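Side-chain contacts in L-talarate/Galactarate Dehydratase (Salmonella typhimurium, PDB 2PP0), which dehydrates L-talarate and galactarate to 5-keto-4-deoxy-D-glucarate and, in competition with this, epimerises L-talarate to galactarate, using one magnesium ion per subunit: residues K110-T113 with K114-A118; T235-R238 with M239-M243; H286-L289 with I290-N293; E332-L335 with H336-A339; L361-D365 with G366-I370. All coordinates share one frame; numbering follows the deposited sequence.

Contact 1. Residues K110-T113 with K114-A118; sequences KIYT and KLLWA
The phenol ring of Y112 takes L116 at its edge: CD1 of L116 lies in the ring plane, 3.8 Å from Y112 CD2, so the leucine meets the ring's rim. The indole of W117, one turn on from T113, has the threonine's methyl alongside its five-membered ring, with T113 CG2 3.6 Å from W117 CD1. The carbonyl oxygen of T113 comes closer still to that atom, 3.2 Å from W117 CD1, and approaches obliquely. T113 and W117 run side by side in the same direction. This pairing follows from the threonine torsion: chi1 -66° places OG1 beside the backbone N, where it turns back to bond the carbonyl of D109, and leaves CG2 anti to that N, on the side of W117. On the buried side, I111 and L115 also run together, I111 CG2 meeting L115 CD1 at 4.1 Å. All of these pairs are spaced i to i+4, and the backbone matches them: K114, L115, L116 and W117 each donate an N-H to the carbonyl four residues earlier, the L115 N to I111 O bond being 2.9 Å long. Polar ends are anchored elsewhere, Y112 OH on G306 O and K114 NZ on N99 O and on E103 in a salt bridge. I111 and Y112 lean on helix 127-146, and K110 packs on A157 of the second subunit. The arrangement is that of a regular alpha-helix with one side buried, here helix 108-118 of the N-terminal capping domain found throughout the enolase superfamily.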
loop_
_atom_site.group_PDB
_atom_site.type_symbol
_atom_site.label_atom_id
_atom_site.label_comp_id
_atom_site.label_asym_id
_atom_site.label_seq_id
_atom_site.Cartn_x
_atom_site.Cartn_y
_atom_site.Cartn_z
ATOM N N LYS B 110 10.452 -0.240 7.725
ATOM C CA LYS B 110 11.326 -0.734 8.777
ATOM C C LYS B 110 12.259 0.388 9.227
ATOM O O LYS B 110 12.489 0.575 10.425
ATOM C CB LYS B 110 12.130 -1.932 8.271
ATOM C CG LYS B 110 12.895 -2.677 9.350
ATOM C CD LYS B 110 13.691 -3.826 8.741
ATOM C CE LYS B 110 14.436 -4.611 9.802
ATOM N NZ LYS B 110 15.085 -5.823 9.228
ATOM N N ILE B 111 12.777 1.146 8.263
ATOM C CA ILE B 111 13.670 2.266 8.555
ATOM C C ILE B 111 12.886 3.398 9.224
ATOM O O ILE B 111 13.360 4.026 10.171
ATOM C CB ILE B 111 14.325 2.801 7.260
ATOM C CG1 ILE B 111 15.324 1.774 6.723
ATOM C CG2 ILE B 111 15.036 4.110 7.530
ATOM C CD1 ILE B 111 15.869 2.118 5.343
ATOM N N TYR B 112 11.688 3.660 8.713
ATOM C CA TYR B 112 10.831 4.701 9.268
ATOM C C TYR B 112 10.652 4.428 10.764
ATOM O O TYR B 112 10.853 5.308 11.595
ATOM C CB TYR B 112 9.466 4.676 8.575
ATOM C CG TYR B 112 8.768 6.008 8.552
ATOM C CD1 TYR B 112 8.600 6.702 7.357
ATOM C CD2 TYR B 112 8.287 6.587 9.728
ATOM C CE1 TYR B 112 7.968 7.936 7.327
ATOM C CE2 TYR B 112 7.658 7.824 9.711
ATOM C CZ TYR B 112 7.502 8.494 8.512
ATOM O OH TYR B 112 6.896 9.727 8.493
ATOM N N THR B 113 10.277 3.196 11.096
ATOM C CA THR B 113 10.075 2.793 12.486
ATOM C C THR B 113 11.335 2.991 13.333
ATOM O O THR B 113 11.254 3.420 14.488
ATOM C CB THR B 113 9.615 1.323 12.555
ATOM O OG1 THR B 113 8.312 1.217 11.966
ATOM C CG2 THR B 113 9.551 0.835 13.997
ATOM N N LYS B 114 12.499 2.686 12.765
ATOM C CA LYS B 114 13.757 2.861 13.489
ATOM C C LYS B 114 13.999 4.339 13.759
ATOM O O LYS B 114 14.509 4.707 14.815
ATOM C CB LYS B 114 14.936 2.306 12.682
ATOM C CG LYS B 114 16.288 2.557 13.333
ATOM C CD LYS B 114 17.433 2.007 12.492
ATOM C CE LYS B 114 18.777 2.175 13.200
ATOM N NZ LYS B 114 19.900 1.691 12.342
ATOM N N LEU B 115 13.640 5.185 12.797
ATOM C CA LEU B 115 13.818 6.621 12.941
ATOM C C LEU B 115 12.856 7.185 13.988
ATOM O O LEU B 115 13.186 8.140 14.689
ATOM C CB LEU B 115 13.598 7.323 11.600
ATOM C CG LEU B 115 14.619 6.983 10.509
ATOM C CD1 LEU B 115 14.274 7.731 9.233
ATOM C CD2 LEU B 115 16.021 7.355 10.993
ATOM N N LEU B 116 11.668 6.596 14.080
ATOM C CA LEU B 116 10.681 7.028 15.068
ATOM C C LEU B 116 11.179 6.662 16.462
ATOM O O LEU B 116 11.056 7.459 17.396
ATOM C CB LEU B 116 9.321 6.365 14.808
ATOM C CG LEU B 116 8.527 6.922 13.620
ATOM C CD1 LEU B 116 7.261 6.100 13.397
ATOM C CD2 LEU B 116 8.171 8.375 13.883
ATOM N N TRP B 117 11.739 5.462 16.608
ATOM C CA TRP B 117 12.256 5.039 17.905
ATOM C C TRP B 117 13.462 5.868 18.303
ATOM O O TRP B 117 13.670 6.131 19.486
ATOM C CB TRP B 117 12.652 3.559 17.903
ATOM C CG TRP B 117 11.493 2.632 18.080
ATOM C CD1 TRP B 117 11.009 1.738 17.167
ATOM C CD2 TRP B 117 10.646 2.527 19.232
ATOM N NE1 TRP B 117 9.911 1.085 17.677
ATOM C CE2 TRP B 117 9.665 1.551 18.943
ATOM C CE3 TRP B 117 10.620 3.166 20.481
ATOM C CZ2 TRP B 117 8.664 1.196 19.860
ATOM C CZ3 TRP B 117 9.625 2.814 21.393
ATOM C CH2 TRP B 117 8.660 1.838 21.075
ATOM N N ALA B 118 14.261 6.267 17.315
ATOM C CA ALA B 118 15.453 7.070 17.575
ATOM C C ALA B 118 15.055 8.433 18.123
ATOM O O ALA B 118 15.839 9.093 18.797
ATOM C CB ALA B 118 16.273 7.238 16.292
#

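Contact 2. Residues T235-R238 with M239-M243; sequences TAIR and MGRKM
M239, G240, R241 and K242 each give an alpha-helical N-H bond to the carbonyl four residues back, the longest, K242 N to R238 O, at 3.2 Å. Upon this frame I237 crosses R241 at a slant. Its CD1 sits over one face of the guanidinium, toward the rim of the group, 3.5 Å from R241 NE and 3.7 Å from R241 CZ. The isoleucine gets there with CG1 opposite the backbone N (chi1 -179°) and a turn about CB-CG1 that directs CD1 to the guanidinium. In the arginine, chi1 (-59°) puts R241 CG 3.0 Å from I237 O, and the fold at chi2 (-66°) turns the rest of the chain toward the isoleucine. The methyl thus covers part of a flat cationic group whose NH1 makes a weak bond to A269 O. A second pair, T235 and M239, runs side by side, with T235 CG2 3.9 Å from M239 CG; the methionine then bends away toward W231 and C203. A236 packs against L255 and L266. These i to i+4 pairs belong to helix 233-243, which links strands 223-226 and 251-252 in a beta-alpha-beta unit of the TIM-type barrel domain.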
loop_
_atom_site.group_PDB
_atom_site.type_symbol
_atom_site.label_atom_id
_atom_site.label_comp_id
_atom_site.label_asym_id
_atom_site.label_seq_id
_atom_site.Cartn_x
_atom_site.Cartn_y
_atom_site.Cartn_z
ATOM N N THR B 235 -20.122 32.454 9.043
ATOM C CA THR B 235 -19.726 33.047 7.778
ATOM C C THR B 235 -19.543 31.985 6.700
ATOM O O THR B 235 -19.949 32.180 5.556
ATOM C CB THR B 235 -18.422 33.844 7.942
ATOM O OG1 THR B 235 -18.589 34.807 8.992
ATOM C CG2 THR B 235 -18.071 34.569 6.655
ATOM N N ALA B 236 -18.953 30.856 7.077
ATOM C CA ALA B 236 -18.712 29.762 6.139
ATOM C C ALA B 236 -19.984 29.301 5.427
ATOM O O ALA B 236 -19.995 29.145 4.207
ATOM C CB ALA B 236 -18.068 28.586 6.867
ATOM N N ILE B 237 -21.058 29.083 6.180
ATOM C CA ILE B 237 -22.304 28.630 5.568
ATOM C C ILE B 237 -22.943 29.716 4.704
ATOM O O ILE B 237 -23.452 29.432 3.617
ATOM C CB ILE B 237 -23.325 28.153 6.630
ATOM C CG1 ILE B 237 -24.599 27.656 5.938
ATOM C CG2 ILE B 237 -23.655 29.281 7.595
ATOM C CD1 ILE B 237 -24.371 26.508 4.973
ATOM N N ARG B 238 -22.906 30.956 5.184
ATOM C CA ARG B 238 -23.475 32.079 4.447
ATOM C C ARG B 238 -22.723 32.290 3.132
ATOM O O ARG B 238 -23.338 32.466 2.079
ATOM C CB ARG B 238 -23.430 33.348 5.304
ATOM C CG ARG B 238 -23.950 34.595 4.608
ATOM C CD ARG B 238 -24.358 35.670 5.614
ATOM N NE ARG B 238 -23.325 35.928 6.617
ATOM C CZ ARG B 238 -22.114 36.412 6.351
ATOM N NH1 ARG B 238 -21.765 36.698 5.102
ATOM N NH2 ARG B 238 -21.249 36.611 7.339
ATOM N N MET B 239 -21.396 32.270 3.188
ATOM C CA MET B 239 -20.607 32.430 1.974
ATOM C C MET B 239 -20.815 31.214 1.076
ATOM O O MET B 239 -20.826 31.331 -0.148
ATOM C CB MET B 239 -19.122 32.582 2.310
ATOM C CG MET B 239 -18.746 33.965 2.824
ATOM S SD MET B 239 -18.950 35.250 1.572
ATOM C CE MET B 239 -17.254 35.460 1.051
ATOM N N GLY B 240 -20.990 30.049 1.693
ATOM C CA GLY B 240 -21.196 28.825 0.937
ATOM C C GLY B 240 -22.479 28.843 0.132
ATOM O O GLY B 240 -22.514 28.367 -1.001
ATOM N N ARG B 241 -23.539 29.385 0.721
ATOM C CA ARG B 241 -24.829 29.468 0.046
ATOM C C ARG B 241 -24.706 30.417 -1.139
ATOM O O ARG B 241 -25.197 30.137 -2.235
ATOM C CB ARG B 241 -25.907 30.017 0.988
ATOM C CG ARG B 241 -26.161 29.216 2.259
ATOM C CD ARG B 241 -26.739 27.846 1.970
ATOM N NE ARG B 241 -27.301 27.254 3.180
ATOM C CZ ARG B 241 -27.648 25.976 3.295
ATOM N NH1 ARG B 241 -27.489 25.143 2.268
ATOM N NH2 ARG B 241 -28.157 25.530 4.435
ATOM N N LYS B 242 -24.048 31.545 -0.894
ATOM C CA LYS B 242 -23.850 32.586 -1.892
ATOM C C LYS B 242 -22.942 32.159 -3.044
ATOM O O LYS B 242 -23.064 32.669 -4.158
ATOM C CB LYS B 242 -23.266 33.830 -1.216
ATOM C CG LYS B 242 -23.179 35.059 -2.107
ATOM C CD LYS B 242 -24.560 35.626 -2.398
ATOM C CE LYS B 242 -24.484 36.814 -3.350
ATOM N NZ LYS B 242 -23.538 37.857 -2.861
ATOM N N MET B 243 -22.034 31.224 -2.778
ATOM C CA MET B 243 -21.107 30.762 -3.809
ATOM C C MET B 243 -21.603 29.579 -4.627
ATOM O O MET B 243 -20.965 29.198 -5.608
ATOM C CB MET B 243 -19.757 30.403 -3.178
ATOM C CG MET B 243 -18.971 31.596 -2.672
ATOM S SD MET B 243 -17.406 31.132 -1.923
ATOM C CE MET B 243 -16.634 32.660 -1.835
#

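Contact 3. Residues H286-L289 with I290-N293; sequences HEQL and ILGN
I290 reaches back over the carbonyl of H286, its N-H bonded to H286 O at 2.9 Å in the plane of that carbonyl. Its CG1 lies 3.3 Å from the same oxygen, because the torsion (chi1 -69°) sets this branch beside the backbone N. L291 follows with an almost straight bond from its N to E287 O, 2.8 Å and 169° at the hydrogen. Its side chain runs alongside that of E287, L291 CD1 resting 3.8 Å from E287 CG, so the leucine meets the aliphatic part of an extended glutamate and not its carboxylate. At G292 the helix ends, its N-H weakly divided between Q288 O, at 3.1 Å, and L289 O. N293 then leaves helical geometry with a positive phi of 55°, completing a Schellman motif, and its N bonds I290 O at 3.0 Å. Helix 283-291 thus ends before strand 297-298, to which it is joined in a beta-alpha-beta unit that starts with strand 274-276. H286 and I290 both rest on V298 of that strand, E287 and I290 meet L317 of helix 308-320, and Q288 and L289 lie against I260 of helix 260-269.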
loop_
_atom_site.group_PDB
_atom_site.type_symbol
_atom_site.label_atom_id
_atom_site.label_comp_id
_atom_site.label_asym_id
_atom_site.label_seq_id
_atom_site.Cartn_x
_atom_site.Cartn_y
_atom_site.Cartn_z
ATOM N N HIS B 286 -5.306 13.041 9.659
ATOM C CA HIS B 286 -6.158 12.917 8.484
ATOM C C HIS B 286 -7.254 11.891 8.728
ATOM O O HIS B 286 -8.381 12.057 8.271
ATOM C CB HIS B 286 -5.339 12.505 7.257
ATOM C CG HIS B 286 -4.827 13.663 6.461
ATOM N ND1 HIS B 286 -3.536 14.130 6.569
ATOM C CD2 HIS B 286 -5.443 14.466 5.563
ATOM C CE1 HIS B 286 -3.378 15.172 5.772
ATOM N NE2 HIS B 286 -4.522 15.397 5.151
ATOM N N GLU B 287 -6.914 10.829 9.449
ATOM C CA GLU B 287 -7.868 9.771 9.752
ATOM C C GLU B 287 -9.060 10.301 10.546
ATOM O O GLU B 287 -10.203 9.947 10.268
ATOM C CB GLU B 287 -7.181 8.650 10.534
ATOM C CG GLU B 287 -8.107 7.519 10.932
ATOM C CD GLU B 287 -7.381 6.430 11.681
ATOM O OE1 GLU B 287 -6.611 6.759 12.603
ATOM O OE2 GLU B 287 -7.579 5.245 11.352
ATOM N N GLN B 288 -8.792 11.147 11.537
ATOM C CA GLN B 288 -9.876 11.707 12.332
ATOM C C GLN B 288 -10.804 12.545 11.456
ATOM O O GLN B 288 -12.022 12.514 11.638
ATOM C CB GLN B 288 -9.320 12.558 13.480
ATOM C CG GLN B 288 -8.663 11.736 14.581
ATOM C CD GLN B 288 -9.604 10.688 15.170
ATOM O OE1 GLN B 288 -10.610 11.022 15.803
ATOM N NE2 GLN B 288 -9.281 9.413 14.958
ATOM N N LEU B 289 -10.247 13.290 10.503
ATOM C CA LEU B 289 -11.099 14.098 9.640
ATOM C C LEU B 289 -11.913 13.221 8.694
ATOM O O LEU B 289 -13.098 13.478 8.461
ATOM C CB LEU B 289 -10.276 15.115 8.838
ATOM C CG LEU B 289 -10.250 16.526 9.451
ATOM C CD1 LEU B 289 -9.301 16.571 10.639
ATOM C CD2 LEU B 289 -9.834 17.525 8.392
ATOM N N ILE B 290 -11.281 12.182 8.153
ATOM C CA ILE B 290 -11.974 11.280 7.237
ATOM C C ILE B 290 -13.074 10.482 7.949
ATOM O O ILE B 290 -14.184 10.359 7.435
ATOM C CB ILE B 290 -10.971 10.322 6.540
ATOM C CG1 ILE B 290 -10.085 11.126 5.576
ATOM C CG2 ILE B 290 -11.726 9.239 5.777
ATOM C CD1 ILE B 290 -8.885 10.361 5.020
ATOM N N LEU B 291 -12.784 9.954 9.134
ATOM C CA LEU B 291 -13.797 9.205 9.875
ATOM C C LEU B 291 -14.946 10.125 10.292
ATOM O O LEU B 291 -16.062 9.665 10.540
ATOM C CB LEU B 291 -13.185 8.547 11.112
ATOM C CG LEU B 291 -12.161 7.444 10.849
ATOM C CD1 LEU B 291 -11.663 6.883 12.171
ATOM C CD2 LEU B 291 -12.798 6.339 10.001
ATOM N N GLY B 292 -14.668 11.424 10.359
ATOM C CA GLY B 292 -15.689 12.387 10.734
ATOM C C GLY B 292 -16.425 12.972 9.543
ATOM O O GLY B 292 -17.248 13.877 9.700
ATOM N N ASN B 293 -16.132 12.465 8.348
ATOM C CA ASN B 293 -16.790 12.941 7.130
ATOM C C ASN B 293 -16.655 14.454 6.943
ATOM O O ASN B 293 -17.590 15.137 6.518
ATOM C CB ASN B 293 -18.266 12.535 7.164
ATOM C CG ASN B 293 -18.448 11.027 7.167
ATOM O OD1 ASN B 293 -19.307 10.491 7.866
ATOM N ND2 ASN B 293 -17.641 10.337 6.379
#

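Contact 4. Residues E332-L335 with H336-A339; sequences EVHL and HLSA
E332 presents its carbonyl oxygen to the imidazole of H336, lying in the ring plane at its edge, 3.5 Å from H336 CD2. V333 follows with a weak backbone bond, H336 N to V333 O at 3.3 Å, and with its CG1 methyl beside L337 CD1, 4.1 Å away. H334 has the same leucine methyl at the edge of its ring, near the ring plane, and its carbonyl oxygen is met by both the N and the OG of S338. S338 N bonds H334 O at 2.8 Å, and S338 OG comes to 2.7 Å from that oxygen. The serine hydroxyl sits between backbone N and carbonyl carbon (chi1 56°), which turns it back along the helix, where L335 O is also within reach at 3.1 Å; its single proton may go to either carbonyl. L335 O in turn accepts the N-H of A339 at 3.1 Å.

In this barrel-domain helix the H334 side chain comes to about 4 Å from that of D301 and about 6 Å from that of the catalytic H328. The S338 hydroxyl is folded onto the helix's own carbonyls in a fully buried setting. H336 is held at both ring nitrogens by backbone groups, ND1 by A152 N and NE2 by L376 O. With an amide N-H at one nitrogen and a carbonyl at the other, this ring is probably neutral, with its proton on NE2, and fixed in rotation between separate parts of the chain.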
loop_
_atom_site.group_PDB
_atom_site.type_symbol
_atom_site.label_atom_id
_atom_site.label_comp_id
_atom_site.label_asym_id
_atom_site.label_seq_id
_atom_site.Cartn_x
_atom_site.Cartn_y
_atom_site.Cartn_z
ATOM N N GLU B 332 6.023 18.278 -7.558
ATOM C CA GLU B 332 7.148 17.445 -7.974
ATOM C C GLU B 332 7.029 16.052 -7.363
ATOM O O GLU B 332 7.524 15.067 -7.918
ATOM C CB GLU B 332 8.475 18.090 -7.555
ATOM C CG GLU B 332 8.811 19.418 -8.264
ATOM C CD GLU B 332 7.905 20.581 -7.868
ATOM O OE1 GLU B 332 7.237 20.508 -6.810
ATOM O OE2 GLU B 332 7.874 21.588 -8.610
ATOM N N VAL B 333 6.366 15.974 -6.213
ATOM C CA VAL B 333 6.157 14.699 -5.541
ATOM C C VAL B 333 4.713 14.230 -5.708
ATOM O O VAL B 333 4.459 13.061 -6.009
ATOM C CB VAL B 333 6.456 14.800 -4.029
ATOM C CG1 VAL B 333 6.124 13.484 -3.352
ATOM C CG2 VAL B 333 7.927 15.165 -3.806
ATOM N N HIS B 334 3.767 15.142 -5.523
ATOM C CA HIS B 334 2.359 14.783 -5.622
ATOM C C HIS B 334 1.863 14.372 -7.008
ATOM O O HIS B 334 0.798 13.763 -7.121
ATOM C CB HIS B 334 1.488 15.913 -5.065
ATOM C CG HIS B 334 1.765 16.231 -3.628
ATOM N ND1 HIS B 334 1.892 15.257 -2.662
ATOM C CD2 HIS B 334 1.930 17.414 -2.990
ATOM C CE1 HIS B 334 2.126 15.824 -1.492
ATOM N NE2 HIS B 334 2.154 17.132 -1.664
ATOM N N LEU B 335 2.607 14.698 -8.061
ATOM C CA LEU B 335 2.183 14.297 -9.403
ATOM C C LEU B 335 2.154 12.774 -9.455
ATOM O O LEU B 335 1.212 12.177 -9.971
ATOM C CB LEU B 335 3.144 14.818 -10.476
ATOM C CG LEU B 335 2.908 14.292 -11.905
ATOM C CD1 LEU B 335 1.574 14.773 -12.433
ATOM C CD2 LEU B 335 4.024 14.765 -12.820
ATOM N N HIS B 336 3.188 12.155 -8.897
ATOM C CA HIS B 336 3.313 10.701 -8.874
ATOM C C HIS B 336 2.271 10.046 -7.980
ATOM O O HIS B 336 1.700 9.016 -8.336
ATOM C CB HIS B 336 4.709 10.306 -8.385
ATOM C CG HIS B 336 5.816 10.795 -9.265
ATOM N ND1 HIS B 336 6.151 10.177 -10.450
ATOM C CD2 HIS B 336 6.632 11.870 -9.155
ATOM C CE1 HIS B 336 7.125 10.852 -11.035
ATOM N NE2 HIS B 336 7.436 11.883 -10.270
ATOM N N LEU B 337 2.036 10.643 -6.814
ATOM C CA LEU B 337 1.073 10.106 -5.864
ATOM C C LEU B 337 -0.359 10.230 -6.378
ATOM O O LEU B 337 -1.154 9.303 -6.240
ATOM C CB LEU B 337 1.218 10.820 -4.506
ATOM C CG LEU B 337 2.611 10.702 -3.867
ATOM C CD1 LEU B 337 2.674 11.495 -2.559
ATOM C CD2 LEU B 337 2.916 9.232 -3.614
ATOM N N SER B 338 -0.692 11.372 -6.970
ATOM C CA SER B 338 -2.040 11.560 -7.486
ATOM C C SER B 338 -2.283 10.652 -8.699
ATOM O O SER B 338 -3.400 10.186 -8.916
ATOM C CB SER B 338 -2.266 13.030 -7.853
ATOM O OG SER B 338 -1.285 13.474 -8.768
ATOM N N ALA B 339 -1.237 10.402 -9.485
ATOM C CA ALA B 339 -1.358 9.526 -10.650
ATOM C C ALA B 339 -1.789 8.130 -10.205
ATOM O O ALA B 339 -2.509 7.423 -10.922
ATOM C CB ALA B 339 -0.015 9.441 -11.386
#

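Contact 5. Residues L361-D365 with G366-I370; sequences LELRD and GRMWI
Aromatic and charged groups meet on one face of the hairpin, where the guanidinium of R364 lies flat on the indole of W369, planes 26° apart. This stack is also a cation-pi contact: R364 NH2 sits over the ring, 3.5 Å from W369 CE2. The bend of the arginine at chi3 (57°) lays its end across the indole, and E362 steadies it from the same strand through a salt bridge, R364 NE to E362 OE2 at 2.8 Å. That carboxylate oxygen lies over the indole too, near CD1. W369 NE1 is buried here without a hydrogen-bond partner.

Apolar contacts occupy the other face. M368 SD wedges between its neighbours, 3.8 Å from L361 CB and 3.7 Å from L363 CB.

Backbone bonds tie the strands together: W369 N to E362 O and R364 N to R367 O, both 2.9 Å, and R367 N to R364 O, which closes a type I' turn through D365 and G366. Past the direct E362-W369 bond, one water accepts from E362 N and donates to W369 O.

Strand 367-369 lies between 362-364 and 161-166 in a mixed sheet, with M368 paired to V162. R367 salt-bridges E344 and bonds S161. M368 rests on L347 and H349 of strand 346-349, and L361 on L335 of helix 331-339. Residues of the second subunit, including T18 and T20, pack against E362 and W369 respectively.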
loop_
_atom_site.group_PDB
_atom_site.type_symbol
_atom_site.label_atom_id
_atom_site.label_comp_id
_atom_site.label_asym_id
_atom_site.label_seq_id
_atom_site.Cartn_x
_atom_site.Cartn_y
_atom_site.Cartn_z
ATOM N N LEU B 361 8.333 20.139 -15.422
ATOM C CA LEU B 361 7.205 19.301 -15.822
ATOM C C LEU B 361 6.450 19.876 -17.017
ATOM O O LEU B 361 6.371 21.091 -17.198
ATOM C CB LEU B 361 6.232 19.114 -14.655
ATOM C CG LEU B 361 6.710 18.238 -13.496
ATOM C CD1 LEU B 361 5.710 18.317 -12.351
ATOM C CD2 LEU B 361 6.881 16.805 -13.972
ATOM N N GLU B 362 5.885 18.987 -17.824
ATOM C CA GLU B 362 5.145 19.388 -19.011
ATOM C C GLU B 362 3.672 19.652 -18.719
ATOM O O GLU B 362 2.950 18.756 -18.285
ATOM C CB GLU B 362 5.264 18.295 -20.078
ATOM C CG GLU B 362 4.630 18.639 -21.422
ATOM C CD GLU B 362 4.549 17.434 -22.355
ATOM O OE1 GLU B 362 5.564 16.720 -22.497
ATOM O OE2 GLU B 362 3.473 17.200 -22.949
ATOM N N LEU B 363 3.237 20.887 -18.952
ATOM C CA LEU B 363 1.843 21.268 -18.754
ATOM C C LEU B 363 1.215 21.391 -20.138
ATOM O O LEU B 363 1.632 22.220 -20.947
ATOM C CB LEU B 363 1.736 22.612 -18.022
ATOM C CG LEU B 363 0.312 23.151 -17.817
ATOM C CD1 LEU B 363 -0.497 22.175 -16.961
ATOM C CD2 LEU B 363 0.365 24.525 -17.140
ATOM N N ARG B 364 0.213 20.562 -20.407
ATOM C CA ARG B 364 -0.447 20.572 -21.703
ATOM C C ARG B 364 -1.933 20.242 -21.605
ATOM O O ARG B 364 -2.329 19.278 -20.947
ATOM C CB ARG B 364 0.264 19.584 -22.642
ATOM C CG ARG B 364 -0.457 19.313 -23.953
ATOM C CD ARG B 364 0.500 18.740 -25.005
ATOM N NE ARG B 364 1.180 17.511 -24.582
ATOM C CZ ARG B 364 0.617 16.305 -24.545
ATOM N NH1 ARG B 364 -0.655 16.144 -24.903
ATOM N NH2 ARG B 364 1.328 15.253 -24.156
ATOM N N ASP B 365 -2.745 21.063 -22.259
ATOM C CA ASP B 365 -4.191 20.893 -22.281
ATOM C C ASP B 365 -4.826 20.678 -20.907
ATOM O O ASP B 365 -5.615 19.751 -20.716
ATOM C CB ASP B 365 -4.566 19.743 -23.221
ATOM C CG ASP B 365 -4.240 20.053 -24.673
ATOM O OD1 ASP B 365 -4.684 21.115 -25.168
ATOM O OD2 ASP B 365 -3.544 19.238 -25.319
ATOM N N GLY B 366 -4.475 21.544 -19.959
ATOM C CA GLY B 366 -5.032 21.458 -18.617
ATOM C C GLY B 366 -4.529 20.331 -17.737
ATOM O O GLY B 366 -5.091 20.096 -16.665
ATOM N N ARG B 367 -3.476 19.637 -18.160
ATOM C CA ARG B 367 -2.943 18.527 -17.370
ATOM C C ARG B 367 -1.416 18.534 -17.269
ATOM O O ARG B 367 -0.720 19.030 -18.161
ATOM C CB ARG B 367 -3.404 17.193 -17.977
ATOM C CG ARG B 367 -4.911 17.076 -18.190
ATOM C CD ARG B 367 -5.272 15.744 -18.843
ATOM N NE ARG B 367 -5.182 14.613 -17.915
ATOM C CZ ARG B 367 -6.166 14.225 -17.109
ATOM N NH1 ARG B 367 -7.324 14.871 -17.114
ATOM N NH2 ARG B 367 -5.995 13.190 -16.299
ATOM N N MET B 368 -0.893 17.986 -16.175
ATOM C CA MET B 368 0.551 17.913 -15.994
ATOM C C MET B 368 0.921 16.469 -16.337
ATOM O O MET B 368 0.321 15.522 -15.818
ATOM C CB MET B 368 0.939 18.262 -14.548
ATOM C CG MET B 368 2.368 18.799 -14.380
ATOM S SD MET B 368 2.728 20.353 -15.292
ATOM C CE MET B 368 2.400 21.587 -14.025
ATOM N N TRP B 369 1.894 16.301 -17.227
ATOM C CA TRP B 369 2.297 14.972 -17.663
ATOM C C TRP B 369 3.476 14.366 -16.934
ATOM O O TRP B 369 4.433 15.056 -16.591
ATOM C CB TRP B 369 2.589 14.988 -19.165
ATOM C CG TRP B 369 1.357 15.155 -19.976
ATOM C CD1 TRP B 369 0.619 16.293 -20.126
ATOM C CD2 TRP B 369 0.658 14.127 -20.680
ATOM N NE1 TRP B 369 -0.502 16.034 -20.875
ATOM C CE2 TRP B 369 -0.502 14.710 -21.228
ATOM C CE3 TRP B 369 0.898 12.763 -20.898
ATOM C CZ2 TRP B 369 -1.422 13.979 -21.983
ATOM C CZ3 TRP B 369 -0.018 12.034 -21.649
ATOM C CH2 TRP B 369 -1.163 12.646 -22.182
ATOM N N ILE B 370 3.393 13.059 -16.697
ATOM C CA ILE B 370 4.464 12.331 -16.031
ATOM C C ILE B 370 5.502 12.018 -17.101
ATOM O O ILE B 370 5.178 11.408 -18.126
ATOM C CB ILE B 370 3.951 11.001 -15.438
ATOM C CG1 ILE B 370 2.830 11.271 -14.429
ATOM C CG2 ILE B 370 5.094 10.250 -14.776
ATOM C CD1 ILE B 370 2.208 10.005 -13.870
HETATM O O HOH W 1 6.617 16.231 -17.985
#

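Overall arrangement
The five contacts follow one another along the chain, each closing before the next opens. Contact 1 belongs to the N-terminal domain, the other four to the barrel-type domain. Contacts 1 and 2 lie on opposite sides of the chain's centre, their centres about 45 Å apart. Contacts 2 and 3 sit on helices of two beta-alpha-beta units serving one parallel sheet, with centres about 23 Å apart. Contact 4, its centre about 8 Å from that of the chain, directly touches contact 5: A339 CB meets I370 CD1 at 3.4 Å, and L335 CD1 packs on M368 O at 3.7 Å. Buried helix 331-339, near the catalytic H328, is thereby backed by a hairpin that reaches the second subunit.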